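Local coordinates for glycerol uptake operon antiterminator regulatory protein (PDB 3KTS), which probably controls expression of the glycerol uptake operon by transcription antitermination in response to glycerol 3-phosphate, through a TIM-barrel-like domain, at residues A[58-63]-A[85-90]; A[153-158]-A[171-176]; A[5-10]-A[30-35]; A[93-98]-A[124-129]. All coordinates share one frame; numbering follows the deposited sequence.

Interactions 1 and 2 belong to the parallel sheet that curls into the barrel wall. Both are buried and rest on backbone bonds between strands. Interaction 1 also sets an imidazole against an isoleucine, and its carboxylate ties the turn after one strand to the end of the next. The side-chain contacts of interaction 2 are aliphatic throughout. Interaction 3 is partly buried: the N-terminal chain meets strand 32-39 through a glutamine amide and an aromatic pair. It touches interactions 1 and 2, and M33 and M35 pair with L58. Interaction 4 lies farthest from the chain centre, on the outer helical layer. There aliphatic packing grades into a lysine that holds carbonyls at a helix end. Helix 91-99 directly follows strand 85-88.

Interaction 1: A[58-63]-A[85-90]; sequences LLHADL and GIISTR
L59 and I86 are paired in strands 56-60 and 85-88, neighbouring parallel strands of the TIM-barrel wall. L59 N donates to G85 O at 2.9 Å, and L59 O accepts from I87 N at 2.8 Å. A61 N continues the ladder to I87 O at 2.8 Å. D62, S88 and T89 lie at the C-terminal ends of these strands. D62 OD1 accepts from T89 N at 2.7 Å, and D62 OD2 from S88 OG at 2.9 Å. Each oxygen is met on its syn side.

I87 lies over one face of the H60 imidazole, with I87 CB 4.1 Å from the ring centroid, a CH-pi contact. I87 CG1 is anti to the carbonyl carbon (chi1 -59°), and CD1 beyond it meets L58 CB. A61 CB touches I86 CD1 at 4.2 Å.

In the next shell, I105 and R107 pack on I87, and L77 on L59 and A61. S88 OG also accepts from R90 N, an ST turn. N69 ND2 is a further donor to D62 OD2. Three donors thus grip the carboxylate, which would favour its ionised form and ties the turn after strand 56-60 to the end of strand 85-88 and to T89.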
loop_
_atom_site.group_PDB
_atom_site.type_symbol
_atom_site.label_atom_id
_atom_site.label_comp_id
_atom_site.label_asym_id
_atom_site.label_seq_id
_atom_site.Cartn_x
_atom_site.Cartn_y
_atom_site.Cartn_z
ATOM N N LEU A 58 -4.871 1.662 4.732
ATOM C CA LEU A 58 -4.522 0.729 3.670
ATOM C C LEU A 58 -4.019 -0.556 4.331
ATOM O O LEU A 58 -2.985 -0.554 5.004
ATOM C CB LEU A 58 -3.464 1.340 2.745
ATOM C CG LEU A 58 -3.834 2.712 2.156
ATOM C CD1 LEU A 58 -2.620 3.455 1.596
ATOM C CD2 LEU A 58 -4.942 2.594 1.106
ATOM N N LEU A 59 -4.769 -1.641 4.156
ATOM C CA LEU A 59 -4.485 -2.895 4.856
ATOM C C LEU A 59 -3.867 -3.980 3.974
ATOM O O LEU A 59 -4.417 -4.338 2.932
ATOM C CB LEU A 59 -5.755 -3.432 5.535
ATOM C CG LEU A 59 -5.670 -4.830 6.166
ATOM C CD1 LEU A 59 -4.669 -4.866 7.324
ATOM C CD2 LEU A 59 -7.037 -5.336 6.618
ATOM N N HIS A 60 -2.732 -4.511 4.419
ATOM C CA HIS A 60 -2.112 -5.652 3.762
ATOM C C HIS A 60 -2.909 -6.931 3.961
ATOM O O HIS A 60 -2.862 -7.550 5.026
ATOM C CB HIS A 60 -0.681 -5.837 4.244
ATOM C CG HIS A 60 0.300 -4.992 3.506
ATOM N ND1 HIS A 60 0.886 -5.397 2.327
ATOM C CD2 HIS A 60 0.775 -3.750 3.759
ATOM C CE1 HIS A 60 1.690 -4.443 1.893
ATOM N NE2 HIS A 60 1.643 -3.435 2.743
ATOM N N ALA A 61 -3.634 -7.311 2.911
ATOM C CA ALA A 61 -4.479 -8.498 2.900
ATOM C C ALA A 61 -3.677 -9.790 3.066
ATOM O O ALA A 61 -4.174 -10.776 3.613
ATOM C CB ALA A 61 -5.268 -8.538 1.619
ATOM N N ASP A 62 -2.433 -9.765 2.598
ATOM C CA ASP A 62 -1.562 -10.930 2.633
ATOM C C ASP A 62 -0.903 -11.149 3.994
ATOM O O ASP A 62 -0.457 -12.260 4.292
ATOM C CB ASP A 62 -0.497 -10.819 1.538
ATOM C CG ASP A 62 -1.097 -10.776 0.146
ATOM O OD1 ASP A 62 -0.419 -10.271 -0.771
ATOM O OD2 ASP A 62 -2.244 -11.243 -0.033
ATOM N N LEU A 63 -0.858 -10.095 4.809
ATOM C CA LEU A 63 -0.158 -10.111 6.096
ATOM C C LEU A 63 -1.072 -10.209 7.332
ATOM O O LEU A 63 -0.655 -9.884 8.450
ATOM C CB LEU A 63 0.750 -8.882 6.211
ATOM C CG LEU A 63 1.907 -8.733 5.218
ATOM C CD1 LEU A 63 2.575 -7.391 5.413
ATOM C CD2 LEU A 63 2.936 -9.863 5.342
ATOM N N GLY A 85 -8.666 0.957 1.939
ATOM C CA GLY A 85 -8.072 0.293 0.787
ATOM C C GLY A 85 -7.390 -0.994 1.198
ATOM O O GLY A 85 -7.069 -1.174 2.375
ATOM N N ILE A 86 -7.188 -1.903 0.241
ATOM C CA ILE A 86 -6.438 -3.140 0.507
ATOM C C ILE A 86 -5.210 -3.301 -0.395
ATOM O O ILE A 86 -5.172 -2.821 -1.533
ATOM C CB ILE A 86 -7.307 -4.443 0.455
ATOM C CG1 ILE A 86 -7.568 -4.890 -0.987
ATOM C CG2 ILE A 86 -8.605 -4.288 1.242
ATOM C CD1 ILE A 86 -7.517 -6.396 -1.180
ATOM N N ILE A 87 -4.193 -3.963 0.137
ATOM C CA ILE A 87 -2.988 -4.235 -0.623
ATOM C C ILE A 87 -2.783 -5.727 -0.651
ATOM O O ILE A 87 -2.748 -6.377 0.393
ATOM C CB ILE A 87 -1.744 -3.550 -0.022
ATOM C CG1 ILE A 87 -1.948 -2.031 0.030
ATOM C CG2 ILE A 87 -0.489 -3.894 -0.839
ATOM C CD1 ILE A 87 -1.002 -1.311 0.951
ATOM N N SER A 88 -2.675 -6.267 -1.857
ATOM C CA SER A 88 -2.360 -7.667 -2.035
ATOM C C SER A 88 -1.388 -7.879 -3.189
ATOM O O SER A 88 -1.244 -7.038 -4.082
ATOM C CB SER A 88 -3.631 -8.476 -2.268
ATOM O OG SER A 88 -3.322 -9.853 -2.385
ATOM N N THR A 89 -0.724 -9.022 -3.154
ATOM C CA THR A 89 0.224 -9.390 -4.181
ATOM C C THR A 89 -0.480 -10.368 -5.128
ATOM O O THR A 89 -0.060 -10.572 -6.275
ATOM C CB THR A 89 1.498 -9.975 -3.526
ATOM O OG1 THR A 89 2.664 -9.491 -4.203
ATOM C CG2 THR A 89 1.471 -11.499 -3.479
ATOM N N ARG A 90 -1.583 -10.923 -4.630
ATOM C CA ARG A 90 -2.412 -11.872 -5.335
ATOM C C ARG A 90 -3.332 -11.122 -6.286
ATOM O O ARG A 90 -3.915 -10.105 -5.910
ATOM C CB ARG A 90 -3.257 -12.627 -4.313
ATOM C CG ARG A 90 -3.426 -14.115 -4.563
ATOM C CD ARG A 90 -4.778 -14.574 -4.056
ATOM N NE ARG A 90 -4.793 -15.997 -3.735
ATOM C CZ ARG A 90 -5.852 -16.789 -3.876
ATOM N NH1 ARG A 90 -5.767 -18.074 -3.550
ATOM N NH2 ARG A 90 -6.995 -16.302 -4.354
#

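Interaction 2: A[153-158]-A[171-176]; sequences VIAGGL and SGAIAV
V153 and I174 are joined by one of two backbone hydrogen bonds in this contact. I174 N donates to V153 O at 2.9 Å. A155 N donates to A175 O at 3.2 Å. The second strand changes direction at I174, so I174 N and A175 O serve different residues of 153-158. CA-H...O contacts accompany these bonds, such as V176 CA to A155 O at 3.2 Å.

Apolar contacts centre on I154. Its CG1 is anti to the carbonyl carbon (chi1 -53°), and CD1 beyond it touches two methyls. These are I174 CG2 and A175 CB, each 3.7 Å from I154 CD1. I174 CG2 takes the crowded position between its backbone N and carbonyl carbon, and also lies against V153 O. A155 CB, on the side of helix 162-169, comes within 4.4 Å of A173 CB.

V168 of that helix packs on both A155 and V176. G172 ends the helix with positive phi, in a Schellman motif. L158 N bonds to O3P of an unidentified molecule, probably from the crystallisation liquor. Such molecules often mark pockets, and this one may mark a phosphate site. Strand 153-156, helix 162-169 and strand 173-178 form a beta-alpha-beta crossover of the TIM barrel.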
loop_
_atom_site.group_PDB
_atom_site.type_symbol
_atom_site.label_atom_id
_atom_site.label_comp_id
_atom_site.label_asym_id
_atom_site.label_seq_id
_atom_site.Cartn_x
_atom_site.Cartn_y
_atom_site.Cartn_z
ATOM N N VAL A 153 1.729 4.607 -9.398
ATOM C CA VAL A 153 2.549 3.718 -8.569
ATOM C C VAL A 153 3.030 4.368 -7.261
ATOM O O VAL A 153 3.467 5.517 -7.251
ATOM C CB VAL A 153 3.717 2.995 -9.360
ATOM C CG1 VAL A 153 3.468 3.002 -10.857
ATOM C CG2 VAL A 153 5.087 3.583 -9.059
ATOM N N ILE A 154 2.892 3.631 -6.159
ATOM C CA ILE A 154 3.526 3.976 -4.894
ATOM C C ILE A 154 4.849 3.228 -4.906
ATOM O O ILE A 154 4.946 2.156 -5.501
ATOM C CB ILE A 154 2.696 3.482 -3.673
ATOM C CG1 ILE A 154 1.242 3.950 -3.744
ATOM C CG2 ILE A 154 3.325 3.918 -2.339
ATOM C CD1 ILE A 154 0.992 5.322 -3.182
ATOM N N ALA A 155 5.876 3.796 -4.284
ATOM C CA ALA A 155 7.106 3.053 -4.037
ATOM C C ALA A 155 7.310 2.884 -2.542
ATOM O O ALA A 155 6.964 3.760 -1.754
ATOM C CB ALA A 155 8.290 3.742 -4.664
ATOM N N GLY A 156 7.867 1.746 -2.160
ATOM C CA GLY A 156 8.073 1.428 -0.760
ATOM C C GLY A 156 9.240 0.487 -0.592
ATOM O O GLY A 156 9.641 -0.179 -1.537
ATOM N N GLY A 157 9.787 0.429 0.615
ATOM C CA GLY A 157 10.884 -0.480 0.912
ATOM C C GLY A 157 12.236 0.192 0.853
ATOM O O GLY A 157 12.605 0.771 -0.169
ATOM N N LEU A 158 12.947 0.133 1.976
ATOM C CA LEU A 158 14.347 0.560 2.091
ATOM C C LEU A 158 14.617 2.062 1.948
ATOM O O LEU A 158 15.771 2.468 1.787
ATOM C CB LEU A 158 15.253 -0.245 1.141
ATOM C CG LEU A 158 15.276 -1.761 1.329
ATOM C CD1 LEU A 158 16.195 -2.403 0.300
ATOM C CD2 LEU A 158 15.701 -2.133 2.746
ATOM N N SER A 171 10.552 10.440 -10.196
ATOM C CA SER A 171 10.621 9.433 -11.245
ATOM C C SER A 171 9.237 9.020 -11.746
ATOM O O SER A 171 9.113 8.435 -12.825
ATOM C CB SER A 171 11.374 8.212 -10.737
ATOM O OG SER A 171 12.751 8.500 -10.598
ATOM N N GLY A 172 8.204 9.319 -10.962
ATOM C CA GLY A 172 6.838 8.981 -11.343
ATOM C C GLY A 172 5.963 8.468 -10.216
ATOM O O GLY A 172 4.755 8.277 -10.409
ATOM N N ALA A 173 6.559 8.237 -9.046
ATOM C CA ALA A 173 5.796 7.764 -7.891
ATOM C C ALA A 173 4.866 8.844 -7.354
ATOM O O ALA A 173 5.242 10.014 -7.250
ATOM C CB ALA A 173 6.705 7.251 -6.801
ATOM N N ILE A 174 3.644 8.423 -7.040
ATOM C CA ILE A 174 2.587 9.296 -6.549
ATOM C C ILE A 174 2.789 9.560 -5.049
ATOM O O ILE A 174 2.452 10.639 -4.550
ATOM C CB ILE A 174 1.170 8.707 -6.902
ATOM C CG1 ILE A 174 0.027 9.652 -6.533
ATOM C CG2 ILE A 174 0.950 7.344 -6.280
ATOM C CD1 ILE A 174 -1.345 9.090 -6.857
ATOM N N ALA A 175 3.374 8.578 -4.355
ATOM C CA ALA A 175 3.694 8.661 -2.922
ATOM C C ALA A 175 4.681 7.565 -2.525
ATOM O O ALA A 175 5.036 6.707 -3.335
ATOM C CB ALA A 175 2.428 8.571 -2.058
ATOM N N VAL A 176 5.115 7.608 -1.270
ATOM C CA VAL A 176 6.068 6.660 -0.720
ATOM C C VAL A 176 5.439 5.976 0.490
ATOM O O VAL A 176 4.769 6.630 1.282
ATOM C CB VAL A 176 7.374 7.383 -0.310
ATOM C CG1 VAL A 176 8.316 6.463 0.449
ATOM C CG2 VAL A 176 8.075 7.940 -1.530
#

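Interaction 3: A[5-10]-A[30-35]; sequences LPFSNQ and LTYMVM
Q10 reaches the backbone of Y32 with an extended side chain. Its CG is anti to the backbone N (chi1 -169°), and chi2 carries CD straight on. The amide then meets both polar backbone atoms of Y32. Q10 NE2 donates to Y32 O at 2.9 Å, on a lone pair in the carbonyl plane. I12 O is a second acceptor for NE2, and these two bonds hold the amide in its rotation. Y32 N donates to Q10 OE1 at 3.1 Å, but it approaches from the side of the C=O bond (97°).

The Y32 ring receives the edge of F7 on one face. F7 CD2 lies over the centre, 3.6 Å above the Y32 ring plane. The two planes stand at 90°, a T-shaped stack with centroids 5.0 Å apart. Q10 OE1 lies at the edge of the same ring, in its plane. Near the phenol end, P6 CB comes within 3.8 Å of Y32 CE1.

F7 also packs on I13 of strand 12-16 and L58 of strand 56-60, and it touches I154 across the barrel. Segment 5-10 therefore lies over the N-terminal ends of the strands. It is an N-terminal segment closing the bottom of a TIM barrel.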
loop_
_atom_site.group_PDB
_atom_site.type_symbol
_atom_site.label_atom_id
_atom_site.label_comp_id
_atom_site.label_asym_id
_atom_site.label_seq_id
_atom_site.Cartn_x
_atom_site.Cartn_y
_atom_site.Cartn_z
ATOM N N LEU A 5 -5.900 9.550 -7.350
ATOM C CA LEU A 5 -5.972 8.777 -6.110
ATOM C C LEU A 5 -5.988 9.648 -4.852
ATOM O O LEU A 5 -5.247 10.632 -4.776
ATOM C CB LEU A 5 -4.851 7.736 -6.051
ATOM C CG LEU A 5 -5.097 6.426 -6.806
ATOM C CD1 LEU A 5 -4.443 5.331 -6.029
ATOM C CD2 LEU A 5 -6.576 6.092 -6.991
ATOM N N PRO A 6 -6.839 9.281 -3.865
ATOM C CA PRO A 6 -7.158 10.069 -2.660
ATOM C C PRO A 6 -5.983 10.570 -1.814
ATOM O O PRO A 6 -6.163 11.486 -1.009
ATOM C CB PRO A 6 -8.033 9.114 -1.837
ATOM C CG PRO A 6 -7.801 7.756 -2.425
ATOM C CD PRO A 6 -7.595 8.015 -3.869
ATOM N N PHE A 7 -4.802 9.982 -1.985
ATOM C CA PHE A 7 -3.596 10.526 -1.372
ATOM C C PHE A 7 -2.841 11.411 -2.357
ATOM O O PHE A 7 -1.721 11.105 -2.778
ATOM C CB PHE A 7 -2.700 9.432 -0.769
ATOM C CG PHE A 7 -2.903 8.072 -1.366
ATOM C CD1 PHE A 7 -2.316 7.735 -2.580
ATOM C CD2 PHE A 7 -3.675 7.119 -0.706
ATOM C CE1 PHE A 7 -2.504 6.476 -3.133
ATOM C CE2 PHE A 7 -3.868 5.854 -1.252
ATOM C CZ PHE A 7 -3.282 5.532 -2.467
ATOM N N SER A 8 -3.496 12.504 -2.740
ATOM C CA SER A 8 -2.849 13.602 -3.444
ATOM C C SER A 8 -2.294 14.543 -2.384
ATOM O O SER A 8 -2.932 14.757 -1.348
ATOM C CB SER A 8 -3.843 14.336 -4.347
ATOM O OG SER A 8 -4.334 13.485 -5.371
ATOM N N ASN A 9 -1.102 15.082 -2.647
ATOM C CA ASN A 9 -0.346 15.922 -1.699
ATOM C C ASN A 9 -0.029 15.273 -0.343
ATOM O O ASN A 9 0.159 15.961 0.666
ATOM C CB ASN A 9 -0.975 17.319 -1.527
ATOM C CG ASN A 9 -0.460 18.328 -2.548
ATOM O OD1 ASN A 9 -1.094 19.357 -2.789
ATOM N ND2 ASN A 9 0.696 18.041 -3.146
ATOM N N GLN A 10 0.017 13.944 -0.338
ATOM C CA GLN A 10 0.549 13.192 0.782
ATOM C C GLN A 10 1.673 12.309 0.259
ATOM O O GLN A 10 1.423 11.339 -0.454
ATOM C CB GLN A 10 -0.530 12.346 1.443
ATOM C CG GLN A 10 -0.077 11.756 2.763
ATOM C CD GLN A 10 -1.056 10.762 3.312
ATOM O OE1 GLN A 10 -2.202 10.696 2.865
ATOM N NE2 GLN A 10 -0.612 9.963 4.281
ATOM N N LEU A 30 -0.465 13.454 8.642
ATOM C CA LEU A 30 -0.677 12.608 7.468
ATOM C C LEU A 30 -1.962 11.796 7.610
ATOM O O LEU A 30 -2.183 11.166 8.637
ATOM C CB LEU A 30 0.524 11.674 7.280
ATOM C CG LEU A 30 1.927 12.300 7.331
ATOM C CD1 LEU A 30 2.964 11.261 7.717
ATOM C CD2 LEU A 30 2.306 12.984 6.013
ATOM N N THR A 31 -2.804 11.819 6.579
ATOM C CA THR A 31 -4.134 11.195 6.648
ATOM C C THR A 31 -4.171 9.677 6.368
ATOM O O THR A 31 -4.823 8.934 7.105
ATOM C CB THR A 31 -5.199 11.974 5.803
ATOM O OG1 THR A 31 -6.339 11.136 5.556
ATOM C CG2 THR A 31 -4.618 12.471 4.469
ATOM N N TYR A 32 -3.478 9.221 5.324
ATOM C CA TYR A 32 -3.414 7.778 4.999
ATOM C C TYR A 32 -2.280 7.019 5.691
ATOM O O TYR A 32 -1.138 7.490 5.744
ATOM C CB TYR A 32 -3.319 7.559 3.491
ATOM C CG TYR A 32 -4.654 7.516 2.793
ATOM C CD1 TYR A 32 -5.239 8.674 2.288
ATOM C CD2 TYR A 32 -5.329 6.311 2.626
ATOM C CE1 TYR A 32 -6.463 8.630 1.642
ATOM C CE2 TYR A 32 -6.548 6.255 1.980
ATOM C CZ TYR A 32 -7.110 7.417 1.495
ATOM O OH TYR A 32 -8.330 7.353 0.869
ATOM N N MET A 33 -2.607 5.840 6.213
ATOM C CA MET A 33 -1.625 4.969 6.858
ATOM C C MET A 33 -1.640 3.561 6.254
ATOM O O MET A 33 -2.607 3.167 5.590
ATOM C CB MET A 33 -1.866 4.899 8.367
ATOM C CG MET A 33 -3.023 3.998 8.781
ATOM S SD MET A 33 -2.714 3.207 10.370
ATOM C CE MET A 33 -3.185 4.514 11.501
ATOM N N VAL A 34 -0.568 2.811 6.487
ATOM C CA VAL A 34 -0.480 1.434 6.018
ATOM C C VAL A 34 -0.280 0.467 7.181
ATOM O O VAL A 34 0.572 0.684 8.043
ATOM C CB VAL A 34 0.669 1.252 5.010
ATOM C CG1 VAL A 34 0.937 -0.226 4.769
ATOM C CG2 VAL A 34 0.344 1.961 3.703
ATOM N N MET A 35 -1.071 -0.602 7.199
ATOM C CA MET A 35 -0.993 -1.595 8.263
ATOM C C MET A 35 -0.436 -2.916 7.745
ATOM O O MET A 35 -1.047 -3.570 6.900
ATOM C CB MET A 35 -2.370 -1.815 8.892
ATOM C CG MET A 35 -2.367 -1.806 10.412
ATOM S SD MET A 35 -4.023 -1.950 11.112
ATOM C CE MET A 35 -4.534 -0.234 11.131
#

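Interaction 4: A[93-98]-A[124-129]; sequences AIMKAK and QKVQPD
I94 and V126 form the tightly packed side of this contact. I94 CG2 lies 3.8 Å from V126 CG2, and the two side chains cross at about a right angle. The same methyl of I94 also meets the proline that follows the second helix, with I94 CG2 to P128 CB at 3.8 Å. I94 CG2 is anti to its backbone N, which turns it toward both partners. I94, V126 and P128 are all buried.

This buried aliphatic packing gives way to a more exposed, polar rim. M95 is exposed, and its CG rests on V126 CG1 at 3.8 Å. K98 runs across to the end of helix 113-126. Its chain bends at chi3 (73°), which swings CE toward the carbonyls there. K98 NZ then donates to V126 O at 2.9 Å and to Q127 O at 2.9 Å. Both acceptors are met at a tilt from their carbonyl planes. The ammonium group would be favoured by the partial negative charge at this helix end. Q127 leaves the helix with positive phi. Its side chain folds back, and Q127 NE2 donates to Q124 O at 2.9 Å with an N-H...O angle of 167°. D129 does not pair with K98. Its OD2 instead accepts from A104 N.

The contact joins adjacent helices 91-99 and 113-126 on the outside of the barrel. Strand 103-109 runs beneath both: A104 packs on I94, and Q106 on V126 and P128. A97, on helix 91-99, faces I86 of strand 85-88, and helix 71-81 flanks A93 and K96 through I74.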
loop_
_atom_site.group_PDB
_atom_site.type_symbol
_atom_site.label_atom_id
_atom_site.label_comp_id
_atom_site.label_asym_id
_atom_site.label_seq_id
_atom_site.Cartn_x
_atom_site.Cartn_y
_atom_site.Cartn_z
ATOM N N ALA A 93 -7.277 -11.271 -5.444
ATOM C CA ALA A 93 -7.677 -10.357 -4.385
ATOM C C ALA A 93 -7.922 -8.947 -4.916
ATOM O O ALA A 93 -8.800 -8.243 -4.420
ATOM C CB ALA A 93 -6.640 -10.342 -3.288
ATOM N N ILE A 94 -7.147 -8.546 -5.921
ATOM C CA ILE A 94 -7.317 -7.247 -6.566
ATOM C C ILE A 94 -8.630 -7.224 -7.355
ATOM O O ILE A 94 -9.345 -6.219 -7.344
ATOM C CB ILE A 94 -6.107 -6.907 -7.485
ATOM C CG1 ILE A 94 -4.797 -6.871 -6.682
ATOM C CG2 ILE A 94 -6.321 -5.590 -8.237
ATOM C CD1 ILE A 94 -4.713 -5.774 -5.625
ATOM N N MET A 95 -8.940 -8.347 -8.009
ATOM C CA MET A 95 -10.198 -8.518 -8.745
ATOM C C MET A 95 -11.396 -8.452 -7.806
ATOM O O MET A 95 -12.366 -7.757 -8.085
ATOM C CB MET A 95 -10.211 -9.837 -9.540
ATOM C CG MET A 95 -9.156 -9.908 -10.637
ATOM S SD MET A 95 -9.254 -11.275 -11.829
ATOM C CE MET A 95 -9.329 -12.745 -10.807
ATOM N N LYS A 96 -11.302 -9.157 -6.682
ATOM C CA LYS A 96 -12.376 -9.203 -5.701
ATOM C C LYS A 96 -12.629 -7.852 -5.035
ATOM O O LYS A 96 -13.788 -7.459 -4.868
ATOM C CB LYS A 96 -12.104 -10.273 -4.638
ATOM C CG LYS A 96 -13.356 -10.732 -3.902
ATOM C CD LYS A 96 -14.249 -11.575 -4.807
ATOM C CE LYS A 96 -15.674 -11.610 -4.303
ATOM N NZ LYS A 96 -16.419 -12.788 -4.819
ATOM N N ALA A 97 -11.554 -7.150 -4.672
ATOM C CA ALA A 97 -11.669 -5.847 -4.012
ATOM C C ALA A 97 -12.348 -4.833 -4.921
ATOM O O ALA A 97 -13.134 -4.004 -4.465
ATOM C CB ALA A 97 -10.315 -5.342 -3.582
ATOM N N LYS A 98 -12.057 -4.931 -6.214
ATOM C CA LYS A 98 -12.685 -4.084 -7.221
ATOM C C LYS A 98 -14.189 -4.321 -7.365
ATOM O O LYS A 98 -14.916 -3.405 -7.734
ATOM C CB LYS A 98 -11.981 -4.242 -8.565
ATOM C CG LYS A 98 -10.717 -3.388 -8.693
ATOM C CD LYS A 98 -9.942 -3.717 -9.960
ATOM C CE LYS A 98 -10.628 -3.182 -11.201
ATOM N NZ LYS A 98 -10.025 -3.775 -12.417
ATOM N N GLN A 124 -1.662 -5.978 -16.081
ATOM C CA GLN A 124 -2.439 -5.857 -17.308
ATOM C C GLN A 124 -3.772 -6.580 -17.194
ATOM O O GLN A 124 -4.798 -6.065 -17.641
ATOM C CB GLN A 124 -1.649 -6.413 -18.499
ATOM C CG GLN A 124 -2.124 -5.906 -19.862
ATOM C CD GLN A 124 -1.881 -4.412 -20.054
ATOM O OE1 GLN A 124 -0.842 -3.880 -19.654
ATOM N NE2 GLN A 124 -2.843 -3.731 -20.673
ATOM N N LYS A 125 -3.741 -7.764 -16.584
ATOM C CA LYS A 125 -4.928 -8.600 -16.419
ATOM C C LYS A 125 -5.924 -8.028 -15.401
ATOM O O LYS A 125 -7.098 -7.850 -15.718
ATOM C CB LYS A 125 -4.533 -10.046 -16.062
ATOM C CG LYS A 125 -5.666 -10.895 -15.457
ATOM C CD LYS A 125 -5.312 -12.370 -15.330
ATOM C CE LYS A 125 -5.599 -13.123 -16.627
ATOM N NZ LYS A 125 -5.495 -14.603 -16.463
ATOM N N VAL A 126 -5.459 -7.727 -14.193
ATOM C CA VAL A 126 -6.387 -7.426 -13.096
ATOM C C VAL A 126 -6.751 -5.944 -12.976
ATOM O O VAL A 126 -7.716 -5.594 -12.290
ATOM C CB VAL A 126 -5.901 -7.988 -11.735
ATOM C CG1 VAL A 126 -5.573 -9.483 -11.853
ATOM C CG2 VAL A 126 -4.705 -7.204 -11.222
ATOM N N GLN A 127 -5.985 -5.100 -13.662
ATOM C CA GLN A 127 -6.189 -3.652 -13.698
ATOM C C GLN A 127 -6.340 -3.036 -12.306
ATOM O O GLN A 127 -7.428 -2.594 -11.937
ATOM C CB GLN A 127 -7.377 -3.279 -14.602
ATOM C CG GLN A 127 -7.109 -3.425 -16.085
ATOM C CD GLN A 127 -5.959 -2.555 -16.550
ATOM O OE1 GLN A 127 -5.926 -1.351 -16.281
ATOM N NE2 GLN A 127 -5.003 -3.162 -17.247
ATOM N N PRO A 128 -5.245 -2.995 -11.533
ATOM C CA PRO A 128 -5.391 -2.503 -10.180
ATOM C C PRO A 128 -5.584 -1.003 -10.173
ATOM O O PRO A 128 -5.206 -0.325 -11.128
ATOM C CB PRO A 128 -4.057 -2.865 -9.538
ATOM C CG PRO A 128 -3.092 -2.851 -10.647
ATOM C CD PRO A 128 -3.844 -3.344 -11.842
ATOM N N ASP A 129 -6.177 -0.494 -9.100
ATOM C CA ASP A 129 -6.367 0.938 -8.928
ATOM C C ASP A 129 -5.030 1.633 -8.744
ATOM O O ASP A 129 -4.885 2.807 -9.074
ATOM C CB ASP A 129 -7.264 1.220 -7.720
ATOM C CG ASP A 129 -8.674 0.670 -7.885
ATOM O OD1 ASP A 129 -9.230 0.749 -9.006
ATOM O OD2 ASP A 129 -9.231 0.164 -6.884
#